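Local coordinates for rhizavidin (Rhizobium etli, PDB 3EW1), which binds biotin with high affinity as a dimer of the avidin family, each subunit an eight-stranded antiparallel beta-barrel, at residues G24-I29 with V42-G47; S38-N43 with P54-G59; F65-V70 with G84-A89. All coordinates share one frame; numbering follows the deposited sequence.

Contact 1 (G24-I29 with V42-G47); sequences GSTMII and VNRAQG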
ATOM      1  N   GLY B  24       8.705  17.375  -5.761  1.00 26.22           N
ATOM      2  CA  GLY B  24       9.763  17.583  -4.790  1.00 25.09           C
ATOM      3  C   GLY B  24       9.608  16.718  -3.554  1.00 23.66           C
ATOM      4  O   GLY B  24      10.437  16.764  -2.643  1.00 23.81           O
ATOM      5  N   SER B  25       8.563  15.899  -3.541  1.00 23.45           N
ATOM      6  CA  SER B  25       8.391  14.984  -2.429  1.00 22.71           C
ATOM      7  C   SER B  25       9.447  13.895  -2.519  1.00 22.39           C
ATOM      8  O   SER B  25       9.903  13.556  -3.621  1.00 22.49           O
ATOM      9  CB  SER B  25       6.988  14.394  -2.436  1.00 23.01           C
ATOM     10  OG  SER B  25       6.044  15.432  -2.227  1.00 24.17           O
ATOM     11  N   THR B  26       9.889  13.408  -1.362  1.00 21.59           N
ATOM     12  CA  THR B  26      10.896  12.346  -1.317  1.00 21.48           C
ATOM     13  C   THR B  26      10.418  11.137  -0.513  1.00 19.78           C
ATOM     14  O   THR B  26       9.538  11.238   0.387  1.00 20.31           O
ATOM     15  CB  THR B  26      12.228  12.860  -0.730  1.00 21.57           C
ATOM     16  OG1 THR B  26      11.971  13.475   0.546  1.00 24.71           O
ATOM     17  CG2 THR B  26      12.893  13.864  -1.678  1.00 23.25           C
ATOM     18  N   MET B  27      10.942   9.975  -0.864  1.00 19.66           N
ATOM     19  CA  MET B  27      10.735   8.819  -0.048  1.00 20.03           C
ATOM     20  C   MET B  27      12.006   8.013   0.062  1.00 19.47           C
ATOM     21  O   MET B  27      12.840   8.024  -0.860  1.00 18.30           O
ATOM     22  CB  MET B  27       9.563   7.982  -0.543  1.00 20.67           C
ATOM     23  CG  MET B  27       9.795   7.308  -1.873  1.00 20.01           C
ATOM     24  SD  MET B  27       8.327   6.335  -2.345  1.00 21.91           S
ATOM     25  CE  MET B  27       8.847   5.695  -3.932  1.00 19.60           C
ATOM     26  N   ILE B  28      12.177   7.359   1.191  1.00 19.44           N
ATOM     27  CA  ILE B  28      13.291   6.516   1.432  1.00 20.14           C
ATOM     28  C   ILE B  28      12.710   5.165   1.660  1.00 21.33           C
ATOM     29  O   ILE B  28      11.919   5.022   2.589  1.00 21.15           O
ATOM     30  CB  ILE B  28      14.084   6.964   2.676  1.00 19.23           C
ATOM     31  CG1 ILE B  28      14.673   8.347   2.389  1.00 22.00           C
ATOM     32  CG2 ILE B  28      15.171   5.910   2.987  1.00 19.40           C
ATOM     33  CD1 ILE B  28      15.479   9.041   3.520  1.00 21.66           C
ATOM     34  N   ILE B  29      13.087   4.175   0.860  1.00 19.67           N
ATOM     35  CA  ILE B  29      12.458   2.847   0.970  1.00 21.15           C
ATOM     36  C   ILE B  29      13.457   1.728   1.201  1.00 20.38           C
ATOM     37  O   ILE B  29      14.645   1.853   0.908  1.00 22.27           O
ATOM     38  CB  ILE B  29      11.513   2.480  -0.223  1.00 21.30           C
ATOM     39  CG1 ILE B  29      12.292   2.251  -1.529  1.00 21.78           C
ATOM     40  CG2 ILE B  29      10.396   3.521  -0.353  1.00 21.38           C
ATOM     41  CD1 ILE B  29      11.387   1.916  -2.710  1.00 22.51           C
ATOM     42  N   VAL B  42       8.316  12.067   2.701  1.00 18.14           N
ATOM     43  CA  VAL B  42       8.300  13.491   3.082  1.00 18.94           C
ATOM     44  C   VAL B  42       7.616  14.259   1.959  1.00 19.38           C
ATOM     45  O   VAL B  42       8.110  14.324   0.818  1.00 20.54           O
ATOM     46  CB  VAL B  42       9.704  14.121   3.399  1.00 19.20           C
ATOM     47  CG1 VAL B  42       9.519  15.561   3.875  1.00 22.06           C
ATOM     48  CG2 VAL B  42      10.420  13.334   4.488  1.00 20.65           C
ATOM     49  N   ASN B  43       6.454  14.805   2.269  1.00 20.56           N
ATOM     50  CA  ASN B  43       5.649  15.542   1.341  1.00 20.26           C
ATOM     51  C   ASN B  43       6.149  16.982   1.243  1.00 22.38           C
ATOM     52  O   ASN B  43       6.420  17.618   2.261  1.00 20.59           O
ATOM     53  CB  ASN B  43       4.194  15.499   1.807  1.00 19.73           C
ATOM     54  CG  ASN B  43       3.308  16.393   1.017  1.00 20.81           C
ATOM     55  OD1 ASN B  43       3.360  16.415  -0.230  1.00 22.87           O
ATOM     56  ND2 ASN B  43       2.449  17.140   1.714  1.00 23.25           N
ATOM     57  N   ARG B  44       6.282  17.460   0.006  1.00 22.58           N
ATOM     58  CA  ARG B  44       6.641  18.840  -0.285  1.00 24.64           C
ATOM     59  C   ARG B  44       5.756  19.427  -1.389  1.00 25.55           C
ATOM     60  O   ARG B  44       6.117  20.441  -1.989  1.00 25.27           O
ATOM     61  CB  ARG B  44       8.118  18.930  -0.675  1.00 25.22           C
ATOM     62  CG  ARG B  44       9.047  18.533   0.428  1.00 23.69           C
ATOM     63  CD  ARG B  44      10.473  18.812   0.073  1.00 26.09           C
ATOM     64  NE  ARG B  44      11.336  18.315   1.129  1.00 26.63           N
ATOM     65  CZ  ARG B  44      11.756  17.055   1.211  1.00 26.19           C
ATOM     66  NH1 ARG B  44      11.387  16.189   0.282  1.00 26.52           N
ATOM     67  NH2 ARG B  44      12.543  16.672   2.214  1.00 26.98           N
ATOM     68  N   ALA B  45       4.599  18.813  -1.648  1.00 26.33           N
ATOM     69  CA  ALA B  45       3.683  19.285  -2.691  1.00 27.62           C
ATOM     70  C   ALA B  45       3.123  20.633  -2.330  1.00 29.66           C
ATOM     71  O   ALA B  45       2.538  20.807  -1.271  1.00 29.62           O
ATOM     72  CB  ALA B  45       2.564  18.305  -2.935  1.00 26.97           C
ATOM     73  N   GLN B  46       3.317  21.588  -3.235  1.00 31.09           N
ATOM     74  CA  GLN B  46       3.022  23.000  -3.003  1.00 33.89           C
ATOM     75  C   GLN B  46       1.626  23.227  -2.450  1.00 32.31           C
ATOM     76  O   GLN B  46       0.655  22.736  -3.015  1.00 32.70           O
ATOM     77  CB  GLN B  46       3.209  23.737  -4.341  1.00 33.56           C
ATOM     78  CG  GLN B  46       2.938  25.216  -4.364  1.00 37.12           C
ATOM     79  CD  GLN B  46       3.152  25.779  -5.780  1.00 38.40           C
ATOM     80  OE1 GLN B  46       2.182  26.147  -6.464  1.00 43.28           O
ATOM     81  NE2 GLN B  46       4.427  25.801  -6.244  1.00 42.30           N
ATOM     82  N   GLY B  47       1.534  23.957  -1.337  1.00 32.83           N
ATOM     83  CA  GLY B  47       0.243  24.373  -0.789  1.00 32.06           C
ATOM     84  C   GLY B  47      -0.520  23.316   0.002  1.00 32.05           C
ATOM     85  O   GLY B  47      -1.654  23.567   0.453  1.00 33.27           O
TER

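Contact 2 (S38-N43 with P54-G59); sequences SGQYVN and PYPLTG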
ATOM      1  N   SER B  38       9.175  -1.018   3.185  0.50 17.60           N
ATOM      2  CA  SER B  38       9.010  -0.105   4.308  0.50 18.47           C
ATOM      3  C   SER B  38       9.594   1.216   3.848  0.50 18.22           C
ATOM      4  O   SER B  38      10.249   1.292   2.791  0.50 18.75           O
ATOM      5  CB  SER B  38       9.737  -0.620   5.556  0.50 18.76           C
ATOM      6  OG  SER B  38       9.095  -1.778   6.105  0.50 21.04           O
ATOM      7  N   GLY B  39       9.370   2.262   4.628  1.00 17.93           N
ATOM      8  CA  GLY B  39      10.092   3.483   4.397  1.00 17.99           C
ATOM      9  C   GLY B  39       9.446   4.671   5.008  1.00 17.97           C
ATOM     10  O   GLY B  39       8.589   4.528   5.869  1.00 17.64           O
ATOM     11  N   GLN B  40       9.823   5.840   4.532  1.00 17.33           N
ATOM     12  CA  GLN B  40       9.388   7.108   5.089  1.00 18.21           C
ATOM     13  C   GLN B  40       9.172   8.057   3.955  1.00 18.68           C
ATOM     14  O   GLN B  40       9.973   8.092   3.037  1.00 18.45           O
ATOM     15  CB  GLN B  40      10.418   7.678   6.077  1.00 19.27           C
ATOM     16  CG  GLN B  40      10.614   6.841   7.333  1.00 18.36           C
ATOM     17  CD  GLN B  40       9.428   6.888   8.280  1.00 21.04           C
ATOM     18  OE1 GLN B  40       8.839   7.934   8.469  1.00 22.46           O
ATOM     19  NE2 GLN B  40       9.139   5.760   8.943  1.00 22.71           N
ATOM     20  N   TYR B  41       8.089   8.800   3.981  1.00 18.11           N
ATOM     21  CA  TYR B  41       7.769   9.705   2.907  1.00 18.84           C
ATOM     22  C   TYR B  41       7.740  11.134   3.455  1.00 18.86           C
ATOM     23  O   TYR B  41       7.202  11.394   4.555  1.00 18.52           O
ATOM     24  CB  TYR B  41       6.400   9.308   2.341  1.00 19.04           C
ATOM     25  CG  TYR B  41       5.989  10.020   1.072  1.00 17.85           C
ATOM     26  CD1 TYR B  41       5.489  11.318   1.098  1.00 15.64           C
ATOM     27  CD2 TYR B  41       6.075   9.364  -0.168  1.00 19.35           C
ATOM     28  CE1 TYR B  41       5.109  11.969  -0.116  1.00 18.90           C
ATOM     29  CE2 TYR B  41       5.675   9.974  -1.333  1.00 19.83           C
ATOM     30  CZ  TYR B  41       5.201  11.270  -1.301  1.00 20.48           C
ATOM     31  OH  TYR B  41       4.824  11.862  -2.482  1.00 21.61           O
ATOM     32  N   VAL B  42       8.316  12.067   2.701  1.00 18.14           N
ATOM     33  CA  VAL B  42       8.300  13.491   3.082  1.00 18.94           C
ATOM     34  C   VAL B  42       7.616  14.259   1.959  1.00 19.38           C
ATOM     35  O   VAL B  42       8.110  14.324   0.818  1.00 20.54           O
ATOM     36  CB  VAL B  42       9.704  14.121   3.399  1.00 19.20           C
ATOM     37  CG1 VAL B  42       9.519  15.561   3.875  1.00 22.06           C
ATOM     38  CG2 VAL B  42      10.420  13.334   4.488  1.00 20.65           C
ATOM     39  N   ASN B  43       6.454  14.805   2.269  1.00 20.56           N
ATOM     40  CA  ASN B  43       5.649  15.542   1.341  1.00 20.26           C
ATOM     41  C   ASN B  43       6.149  16.982   1.243  1.00 22.38           C
ATOM     42  O   ASN B  43       6.420  17.618   2.261  1.00 20.59           O
ATOM     43  CB  ASN B  43       4.194  15.499   1.807  1.00 19.73           C
ATOM     44  CG  ASN B  43       3.308  16.393   1.017  1.00 20.81           C
ATOM     45  OD1 ASN B  43       3.360  16.415  -0.230  1.00 22.87           O
ATOM     46  ND2 ASN B  43       2.449  17.140   1.714  1.00 23.25           N
ATOM     47  N   PRO B  54       8.535  13.309   8.324  1.00 21.53           N
ATOM     48  CA  PRO B  54       8.447  11.981   7.683  1.00 20.38           C
ATOM     49  C   PRO B  54       7.226  11.228   8.128  1.00 20.55           C
ATOM     50  O   PRO B  54       6.920  11.234   9.336  1.00 20.77           O
ATOM     51  CB  PRO B  54       9.725  11.252   8.165  1.00 21.57           C
ATOM     52  CG  PRO B  54      10.058  11.938   9.523  1.00 23.10           C
ATOM     53  CD  PRO B  54       9.441  13.316   9.494  1.00 21.30           C
ATOM     54  N   TYR B  55       6.581  10.580   7.159  1.00 18.91           N
ATOM     55  CA  TYR B  55       5.397   9.735   7.376  1.00 17.45           C
ATOM     56  C   TYR B  55       5.734   8.299   6.998  1.00 17.82           C
ATOM     57  O   TYR B  55       6.329   8.064   5.954  1.00 17.90           O
ATOM     58  CB  TYR B  55       4.258  10.240   6.518  1.00 17.83           C
ATOM     59  CG  TYR B  55       3.682  11.488   7.106  1.00 16.94           C
ATOM     60  CD1 TYR B  55       4.217  12.730   6.779  1.00 18.73           C
ATOM     61  CD2 TYR B  55       2.623  11.442   8.041  1.00 18.50           C
ATOM     62  CE1 TYR B  55       3.728  13.916   7.347  1.00 17.12           C
ATOM     63  CE2 TYR B  55       2.108  12.631   8.566  1.00 20.27           C
ATOM     64  CZ  TYR B  55       2.681  13.863   8.225  1.00 19.21           C
ATOM     65  OH  TYR B  55       2.272  15.078   8.721  1.00 20.91           O
ATOM     66  N   PRO B  56       5.347   7.326   7.831  1.00 17.77           N
ATOM     67  CA  PRO B  56       5.626   5.919   7.506  1.00 16.62           C
ATOM     68  C   PRO B  56       4.979   5.518   6.191  1.00 16.89           C
ATOM     69  O   PRO B  56       3.872   5.945   5.832  1.00 16.79           O
ATOM     70  CB  PRO B  56       4.956   5.156   8.676  1.00 16.25           C
ATOM     71  CG  PRO B  56       5.010   6.166   9.832  1.00 20.01           C
ATOM     72  CD  PRO B  56       4.667   7.471   9.138  1.00 19.00           C
ATOM     73  N   LEU B  57       5.704   4.691   5.455  1.00 16.76           N
ATOM     74  CA  LEU B  57       5.184   4.100   4.253  1.00 18.39           C
ATOM     75  C   LEU B  57       5.395   2.615   4.289  1.00 17.74           C
ATOM     76  O   LEU B  57       6.364   2.110   4.860  1.00 17.67           O
ATOM     77  CB  LEU B  57       5.886   4.762   3.069  1.00 20.26           C
ATOM     78  CG  LEU B  57       6.724   4.367   1.876  1.00 23.28           C
ATOM     79  CD1 LEU B  57       6.840   2.917   1.356  1.00 18.93           C
ATOM     80  CD2 LEU B  57       6.484   5.387   0.759  1.00 22.08           C
ATOM     81  N   THR B  58       4.459   1.902   3.691  1.00 17.60           N
ATOM     82  CA  THR B  58       4.557   0.445   3.623  1.00 19.14           C
ATOM     83  C   THR B  58       4.027  -0.005   2.273  1.00 18.39           C
ATOM     84  O   THR B  58       3.211   0.664   1.683  1.00 19.89           O
ATOM     85  CB  THR B  58       3.779  -0.173   4.779  1.00 20.22           C
ATOM     86  OG1 THR B  58       4.044  -1.574   4.854  1.00 26.87           O
ATOM     87  CG2 THR B  58       2.344   0.119   4.592  1.00 20.08           C
ATOM     88  N   GLY B  59       4.463  -1.146   1.772  1.00 16.69           N
ATOM     89  CA  GLY B  59       4.129  -1.515   0.393  1.00 16.25           C
ATOM     90  C   GLY B  59       4.539  -2.945   0.082  1.00 15.25           C
ATOM     91  O   GLY B  59       5.085  -3.660   0.964  1.00 14.58           O
TER
HETATM   92  O   HOH W   1       6.475  -2.763   5.637  1.00 43.72           O
HETATM   93  O   HOH W   2       7.651   8.882  10.874  1.00 27.78           O

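Contact 3 (F65-V70 with G84-A89); sequences FIAFSV and GWTGYA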
ATOM      1  N   PHE B  65       6.816  -4.348 -10.449  1.00 19.45           N
ATOM      2  CA  PHE B  65       5.591  -3.687  -9.985  1.00 18.58           C
ATOM      3  C   PHE B  65       5.581  -3.433  -8.498  1.00 18.55           C
ATOM      4  O   PHE B  65       6.151  -4.196  -7.725  1.00 18.39           O
ATOM      5  CB  PHE B  65       4.404  -4.486 -10.448  1.00 18.51           C
ATOM      6  CG  PHE B  65       4.321  -4.552 -11.965  1.00 19.68           C
ATOM      7  CD1 PHE B  65       4.770  -5.671 -12.655  1.00 22.73           C
ATOM      8  CD2 PHE B  65       3.830  -3.478 -12.692  1.00 19.95           C
ATOM      9  CE1 PHE B  65       4.732  -5.710 -14.036  1.00 23.89           C
ATOM     10  CE2 PHE B  65       3.761  -3.513 -14.082  1.00 23.26           C
ATOM     11  CZ  PHE B  65       4.221  -4.635 -14.765  1.00 20.91           C
ATOM     12  N   ILE B  66       4.974  -2.312  -8.117  1.00 17.02           N
ATOM     13  CA  ILE B  66       5.030  -1.904  -6.726  1.00 17.96           C
ATOM     14  C   ILE B  66       3.762  -1.190  -6.369  1.00 16.86           C
ATOM     15  O   ILE B  66       3.166  -0.453  -7.153  1.00 16.49           O
ATOM     16  CB  ILE B  66       6.271  -0.974  -6.441  1.00 18.50           C
ATOM     17  CG1 ILE B  66       6.380  -0.657  -4.937  1.00 18.92           C
ATOM     18  CG2 ILE B  66       6.241   0.293  -7.306  1.00 18.89           C
ATOM     19  CD1 ILE B  66       7.674   0.092  -4.533  1.00 20.71           C
ATOM     20  N   ALA B  67       3.345  -1.414  -5.133  1.00 17.36           N
ATOM     21  CA  ALA B  67       2.223  -0.640  -4.559  1.00 17.06           C
ATOM     22  C   ALA B  67       2.634  -0.235  -3.157  1.00 17.02           C
ATOM     23  O   ALA B  67       3.170  -1.053  -2.394  1.00 16.51           O
ATOM     24  CB  ALA B  67       0.922  -1.449  -4.575  1.00 19.08           C
ATOM     25  N   PHE B  68       2.373   1.021  -2.779  1.00 15.88           N
ATOM     26  CA  PHE B  68       2.750   1.454  -1.449  1.00 16.84           C
ATOM     27  C   PHE B  68       1.740   2.460  -0.919  1.00 15.26           C
ATOM     28  O   PHE B  68       0.945   3.047  -1.674  1.00 16.87           O
ATOM     29  CB  PHE B  68       4.206   1.959  -1.391  1.00 17.69           C
ATOM     30  CG  PHE B  68       4.525   3.102  -2.316  1.00 17.17           C
ATOM     31  CD1 PHE B  68       4.922   2.861  -3.637  1.00 21.27           C
ATOM     32  CD2 PHE B  68       4.452   4.411  -1.873  1.00 17.48           C
ATOM     33  CE1 PHE B  68       5.251   3.916  -4.488  1.00 22.09           C
ATOM     34  CE2 PHE B  68       4.801   5.488  -2.719  1.00 18.79           C
ATOM     35  CZ  PHE B  68       5.175   5.225  -4.024  1.00 21.33           C
ATOM     36  N   SER B  69       1.799   2.686   0.385  1.00 15.59           N
ATOM     37  CA  SER B  69       0.690   3.351   1.135  1.00 15.77           C
ATOM     38  C   SER B  69       1.225   4.262   2.235  1.00 16.95           C
ATOM     39  O   SER B  69       2.204   3.897   2.914  1.00 16.88           O
ATOM     40  CB  SER B  69      -0.171   2.276   1.812  1.00 16.44           C
ATOM     41  OG  SER B  69      -0.761   1.373   0.888  1.00 18.23           O
ATOM     42  N   VAL B  70       0.576   5.421   2.432  1.00 17.15           N
ATOM     43  CA  VAL B  70       0.971   6.371   3.473  1.00 17.28           C
ATOM     44  C   VAL B  70      -0.319   6.861   4.118  1.00 17.72           C
ATOM     45  O   VAL B  70      -1.241   7.258   3.419  1.00 17.27           O
ATOM     46  CB  VAL B  70       1.790   7.576   2.878  1.00 17.51           C
ATOM     47  CG1 VAL B  70       2.022   8.665   3.889  1.00 18.16           C
ATOM     48  CG2 VAL B  70       3.155   7.097   2.289  1.00 17.95           C
ATOM     49  N   GLY B  84      -2.550   5.984  -1.651  1.00 16.97           N
ATOM     50  CA  GLY B  84      -2.085   4.707  -2.125  1.00 17.20           C
ATOM     51  C   GLY B  84      -1.498   4.963  -3.493  1.00 17.03           C
ATOM     52  O   GLY B  84      -2.181   5.543  -4.331  1.00 18.70           O
ATOM     53  N   TRP B  85      -0.278   4.490  -3.738  1.00 17.50           N
ATOM     54  CA  TRP B  85       0.339   4.558  -5.060  1.00 17.86           C
ATOM     55  C   TRP B  85       0.484   3.161  -5.620  1.00 17.55           C
ATOM     56  O   TRP B  85       0.807   2.200  -4.900  1.00 18.62           O
ATOM     57  CB  TRP B  85       1.733   5.166  -4.991  1.00 18.01           C
ATOM     58  CG  TRP B  85       1.913   6.597  -4.556  1.00 17.28           C
ATOM     59  CD1 TRP B  85       2.261   7.655  -5.374  1.00 17.06           C
ATOM     60  CD2 TRP B  85       1.921   7.107  -3.226  1.00 18.28           C
ATOM     61  NE1 TRP B  85       2.458   8.789  -4.625  1.00 18.80           N
ATOM     62  CE2 TRP B  85       2.211   8.492  -3.308  1.00 18.99           C
ATOM     63  CE3 TRP B  85       1.677   6.531  -1.969  1.00 18.09           C
ATOM     64  CZ2 TRP B  85       2.301   9.312  -2.186  1.00 18.85           C
ATOM     65  CZ3 TRP B  85       1.740   7.359  -0.856  1.00 18.25           C
ATOM     66  CH2 TRP B  85       2.067   8.730  -0.968  1.00 18.72           C
ATOM     67  N   THR B  86       0.302   3.052  -6.930  1.00 18.32           N
ATOM     68  CA  THR B  86       0.502   1.773  -7.623  1.00 18.05           C
ATOM     69  C   THR B  86       1.236   2.098  -8.919  1.00 18.23           C
ATOM     70  O   THR B  86       0.888   3.076  -9.555  1.00 19.40           O
ATOM     71  CB  THR B  86      -0.884   1.106  -7.902  1.00 17.88           C
ATOM     72  OG1 THR B  86      -1.718   1.184  -6.729  1.00 20.49           O
ATOM     73  CG2 THR B  86      -0.704  -0.345  -8.305  1.00 19.52           C
ATOM     74  N   GLY B  87       2.231   1.293  -9.309  1.00 17.41           N
ATOM     75  CA  GLY B  87       2.942   1.540 -10.569  1.00 18.73           C
ATOM     76  C   GLY B  87       4.071   0.553 -10.733  1.00 20.23           C
ATOM     77  O   GLY B  87       4.000  -0.602 -10.293  1.00 18.73           O
ATOM     78  N   TYR B  88       5.105   0.998 -11.438  1.00 20.33           N
ATOM     79  CA  TYR B  88       6.197   0.102 -11.809  1.00 21.63           C
ATOM     80  C   TYR B  88       7.504   0.863 -11.960  1.00 20.87           C
ATOM     81  O   TYR B  88       7.495   2.066 -12.161  1.00 19.99           O
ATOM     82  CB  TYR B  88       5.849  -0.579 -13.136  1.00 23.29           C
ATOM     83  CG  TYR B  88       5.485   0.414 -14.250  1.00 25.22           C
ATOM     84  CD1 TYR B  88       4.166   0.861 -14.432  1.00 26.71           C
ATOM     85  CD2 TYR B  88       6.478   0.943 -15.103  1.00 25.69           C
ATOM     86  CE1 TYR B  88       3.856   1.799 -15.446  1.00 28.29           C
ATOM     87  CE2 TYR B  88       6.178   1.862 -16.097  1.00 26.76           C
ATOM     88  CZ  TYR B  88       4.881   2.273 -16.277  1.00 27.64           C
ATOM     89  OH  TYR B  88       4.607   3.164 -17.278  1.00 29.21           O
ATOM     90  N   ALA B  89       8.608   0.147 -11.803  1.00 21.96           N
ATOM     91  CA  ALA B  89       9.966   0.672 -12.030  1.00 21.78           C
ATOM     92  C   ALA B  89      10.349   0.490 -13.491  1.00 22.64           C
ATOM     93  O   ALA B  89      10.055  -0.555 -14.072  1.00 22.42           O
ATOM     94  CB  ALA B  89      10.970  -0.052 -11.150  1.00 22.07           C
TER

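Contact 1 (G24-I29 with V42-G47)
Thr-26 and Val-42 form an antiparallel hydrogen-bonded pair, Thr-26 N giving its hydrogen to Val-42 O and Val-42 N to Thr-26 O, at the point where strand 36-42 runs out into the loop that leads to strand 54-62. Beyond this pair side chains take over. Ser-25 turns its hydroxyl to the loop backbone, with OG anti to the carbonyl carbon (chi1 -64°), and accepts from Arg-44 N at 3.0 Å along a nearly straight line (N-H...O 172°). Arg-44 then reaches back over the start of the strand: its chain is extended from CG to NE and passes Gly-24, with CD 3.4 Å from Gly-24 O. At the tip a single nitrogen, NH1, serves two acceptors. Thr-26 OG1 is 2.8 Å from Arg-44 NH1 and lies in the guanidinium plane, whereas Gly-24 O, 3.1 Å from the same NH1, is tilted somewhat out of it. One face of the guanidinium is covered by the CG1 methyl of Val-42, 3.6 Å above the plane and displaced toward its rim. Asn-43, a residue of the biotin site, starts out away from 24-29; its OD1 accepts from Ala-45 N at 3.0 Å, which makes an Asx turn, while ND2 bonds to Thr-48 OG1. Ser-25 also lies beside the biotin-site residues Tyr-41 and Asn-21, and Asn-21 OD1 accepts from its backbone N. The cationic tip of Arg-44 thus meets neutral oxygens in this contact, and its charge would probably polarise the Gly-24 carbonyl and the Thr-26 hydroxyl. Together with the Ser-25 bond, this holds the first residues of the loop against the start of strand 26-31, next to side chains that bind biotin.

Contact 2 (S38-N43 with P54-G59)
Tyr-41 and Tyr-55 are a hydrogen-bonded pair of the antiparallel beta hairpin made by strands 36-42 and 54-62 of the avidin barrel: Tyr-41 N donates to Tyr-55 O at 2.7 Å and Tyr-55 N to Tyr-41 O at 2.8 Å. The next such pair joins Leu-57 N to Gly-39 O, the donor standing well above the carbonyl plane. Gly-39 has no side chain, and Leu-57 lies against its backbone, CB 3.9 Å from Gly-39 O. On this inner face the CD2 methyl of Leu-57 meets the ring edge of Tyr-41 at CD2, 4.1 Å away. With CG anti to the backbone N (chi1 -171°), the Tyr-41 ring extends into the barrel, where it meets Trp-85 beside the biotin-site residues Asn-21 and Asp-119. Tyr-55 presents its own ring edge to Tyr-41 O, while its hydroxyl is hydrogen-bonded to Glu-77 O and its ring meets Trp-72 edge-to-face.

The other face carries Ser-38, Gln-40, Pro-54, Pro-56 and Thr-58. Gln-40 bends at chi2 (-71°) and folds its amide across the neighbouring strand, laying OE1 3.4 Å from Pro-54 CB. Further out, Thr-58 OG1 is hydrogen-bonded to Thr-58 OG1 of the second subunit, and Pro-56 packs on Arg-60 of that subunit, so this face contributes to the dimer. A water bridges the two strands, donating to both Gln-40 OE1, at 2.8 Å, and Pro-54 O, at 2.9 Å.

Contact 3 (F65-V70 with G84-A89)
Phe-68 places CG in the crowded position between its backbone N and carbonyl carbon (chi1 58°), and Trp-85 sets CG anti to its carbonyl carbon (chi1 -64°); these choices carry the two rings across the strand boundary to each other. Their planes are only 15° apart but slid, with 4.6 Å between the centroids of the Phe-68 ring and the five-membered ring of Trp-85. Overlap is therefore slight: Phe-68 CE2 rides over one indole face, 3.3 Å from Trp-85 CD2, while Trp-85 CB sits over a face of the Phe-68 ring in a CH-pi contact, 3.8 Å from its centroid. At the benzo end of the indole, the CG2 methyl of Val-70 comes to 3.5 Å from Trp-85 CZ3.

The backbones of this antiparallel hairpin pair Phe-68 with Trp-85 and Ile-66 with Gly-87 through two hydrogen bonds each, among them Trp-85 N to Phe-68 O at 2.8 Å. On the opposite face Phe-65 CD2 touches Tyr-88 CB at 3.6 Å. This face, with Ala-67, Ser-69 and Thr-86, turns to the second subunit: Phe-65 packs on Tyr-106 of that subunit, and Ser-69 OG is hydrogen-bonded to its Ser-69 OG.

On the inner face Trp-85 NE1 donates to Asp-119 OD2, and Asp-119 is a biotin-site residue. Trp-85 is thus a second-shell residue to Asp-119, with Phe-68 and Val-70 packed against its indole, so that apolar packing between two strands probably helps to orient a polar group of the pocket.

The three contacts follow one barrel wall, joining strands that come in chain order across the antiparallel sheet. Contacts 1 and 2 lie about 10 Å apart between centres and share Val-42 and Asn-43, strand 36-42 having strand 26-31 on one side and strand 54-62 on the other. Contact 3 opens later in the chain, its centre about 12 Å from that of contact 2 and 15 Å from that of contact 1; strands 54-62 and 65-71 are neighbours. Met-27, Leu-57 and Phe-68 link all three inside the barrel. Contacts 2 and 3 also touch the second subunit, so their hairpins face the barrel interior, with Tyr-41 and Trp-85, on one side and the dimer partner on the other.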